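Long-range contact in probable protein phosphatase 2C 1 (PDB 6AE9), which removes phosphate from phosphoserine and phosphothreonine residues of photosystem II core proteins, as a metal-dependent phosphatase of the PP2C family: residues F33-D37 with N241-I246. The protein carries 1 engineered substitution. Sequence-based numbering, arbitrary orientation.
Sequences FAVAD and NDITVI. Engineered in segment 241-246: Asn241 (natural residue Asp). With MN (manganese (II) ion), chain H; MG (magnesium ion), chain C; PO4 (phosphate ion), chain F.
Ile246 (chi1 m) lies over the Phe33 ring (chi1 p), its CG2 4.1 Å from the ring centroid in a CH-pi contact, inside the PP2C beta-sandwich. Two extended strands, one from each sheet, face each other at 169°, nearly antiparallel, with axes 8.8 Å apart and no hydrogen bonds between them; CA pairs are Phe33-Ile246, Val35-Thr244 (7.8 Å) and Asp37-Asp242. Apolar side chains suit this buried interface: Ile246 CD1 reaches Val35 CG2 (3.5 Å) and Phe33 CD1 (3.7 Å). Thr244 offers CG2 to Val35 CG1 (4.0 Å), while its hydroxyl hydrogen-bonds Asp21. Ala34 and Ala36, small, point away beneath helix 51-63. At one end of the sandwich polar, metal-binding side chains replace hydrocarbon: Asp37 (chi1 t) bridges the metals, OD1 to magnesium (2.0 Å) and OD2 to manganese (2.1 Å); Asp168 also binds the manganese, and Gly38 O the magnesium. Asp242 OD2 accepts from a magnesium-bound water (2.8 Å). Engineered Asn241, naturally Asp, binds manganese through OD1 (2.1 Å), and its ND2 donates to phosphate O3 at 3.0 Å.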
# COMPACT_ATOMS: atom_id res chain seq x y z
N PHE A 33 -6.30 16.22 8.22
CA PHE A 33 -4.93 16.69 8.39
C PHE A 33 -4.24 16.70 7.04
O PHE A 33 -4.70 16.08 6.07
CB PHE A 33 -4.15 15.87 9.42
CG PHE A 33 -4.01 14.42 9.08
CD1 PHE A 33 -3.03 13.99 8.21
CD2 PHE A 33 -4.87 13.47 9.63
CE1 PHE A 33 -2.90 12.66 7.88
CE2 PHE A 33 -4.75 12.13 9.31
CZ PHE A 33 -3.76 11.72 8.43
N ALA A 34 -3.11 17.40 6.99
CA ALA A 34 -2.32 17.48 5.79
C ALA A 34 -0.86 17.71 6.18
O ALA A 34 -0.58 18.31 7.22
CB ALA A 34 -2.80 18.62 4.88
N VAL A 35 0.04 17.19 5.35
CA VAL A 35 1.48 17.38 5.52
C VAL A 35 2.05 17.79 4.17
O VAL A 35 1.64 17.26 3.13
CB VAL A 35 2.16 16.08 6.00
CG1 VAL A 35 3.66 16.29 6.17
CG2 VAL A 35 1.55 15.59 7.30
N ALA A 36 2.99 18.73 4.19
CA ALA A 36 3.73 19.11 2.99
C ALA A 36 5.21 19.17 3.32
O ALA A 36 5.60 19.71 4.36
CB ALA A 36 3.25 20.46 2.46
N ASP A 37 6.02 18.62 2.44
CA ASP A 37 7.47 18.55 2.62
C ASP A 37 8.11 19.40 1.53
O ASP A 37 8.18 18.98 0.37
CB ASP A 37 7.93 17.10 2.54
CG ASP A 37 9.44 16.94 2.67
OD1 ASP A 37 10.17 17.95 2.59
OD2 ASP A 37 9.89 15.79 2.81
N ASN A 241 16.97 14.55 7.75
CA ASN A 241 15.81 15.14 7.10
C ASN A 241 14.89 15.74 8.15
O ASN A 241 14.91 15.32 9.32
CB ASN A 241 15.09 14.02 6.34
CG ASN A 241 14.49 14.48 5.04
OD1 ASN A 241 13.28 14.62 4.91
ND2 ASN A 241 15.35 14.77 4.08
N ASP A 242 14.09 16.74 7.76
CA ASP A 242 12.98 17.16 8.59
C ASP A 242 12.05 15.97 8.82
O ASP A 242 11.84 15.15 7.92
CB ASP A 242 12.19 18.26 7.88
CG ASP A 242 13.02 19.52 7.65
OD1 ASP A 242 13.81 19.91 8.53
OD2 ASP A 242 12.84 20.14 6.58
N ILE A 243 11.52 15.86 10.03
CA ILE A 243 10.64 14.76 10.41
C ILE A 243 9.32 15.34 10.89
O ILE A 243 9.30 16.17 11.81
CB ILE A 243 11.29 13.87 11.49
CG1 ILE A 243 12.47 13.12 10.89
CG2 ILE A 243 10.26 12.90 12.07
CD1 ILE A 243 13.40 12.51 11.91
N THR A 244 8.22 14.90 10.28
CA THR A 244 6.88 15.29 10.70
C THR A 244 6.08 14.01 10.92
O THR A 244 6.07 13.13 10.05
CB THR A 244 6.20 16.15 9.63
OG1 THR A 244 6.93 17.36 9.47
CG2 THR A 244 4.77 16.49 10.04
N VAL A 245 5.43 13.91 12.08
CA VAL A 245 4.61 12.75 12.43
C VAL A 245 3.23 13.23 12.86
O VAL A 245 3.11 14.09 13.74
CB VAL A 245 5.25 11.91 13.55
CG1 VAL A 245 4.34 10.74 13.91
CG2 VAL A 245 6.60 11.40 13.09
N ILE A 246 2.19 12.65 12.27
CA ILE A 246 0.81 12.83 12.70
C ILE A 246 0.27 11.47 13.10
O ILE A 246 0.40 10.50 12.34
CB ILE A 246 -0.05 13.43 11.58
CG1 ILE A 246 0.55 14.75 11.09
CG2 ILE A 246 -1.48 13.64 12.05
CD1 ILE A 246 -0.37 15.55 10.20
MN MN H . 11.76 15.16 3.52
MG MG C . 11.95 18.84 2.64
P PO4 F . 13.39 16.59 1.79
O1 PO4 F . 12.87 17.57 0.77
O2 PO4 F . 12.83 15.21 1.54
O3 PO4 F . 14.91 16.51 1.73
O4 PO4 F . 12.95 17.03 3.17
O HOH W 1 11.23 19.38 4.44
O HOH W 2 10.97 15.69 5.41
O HOH W 3 13.68 19.86 2.83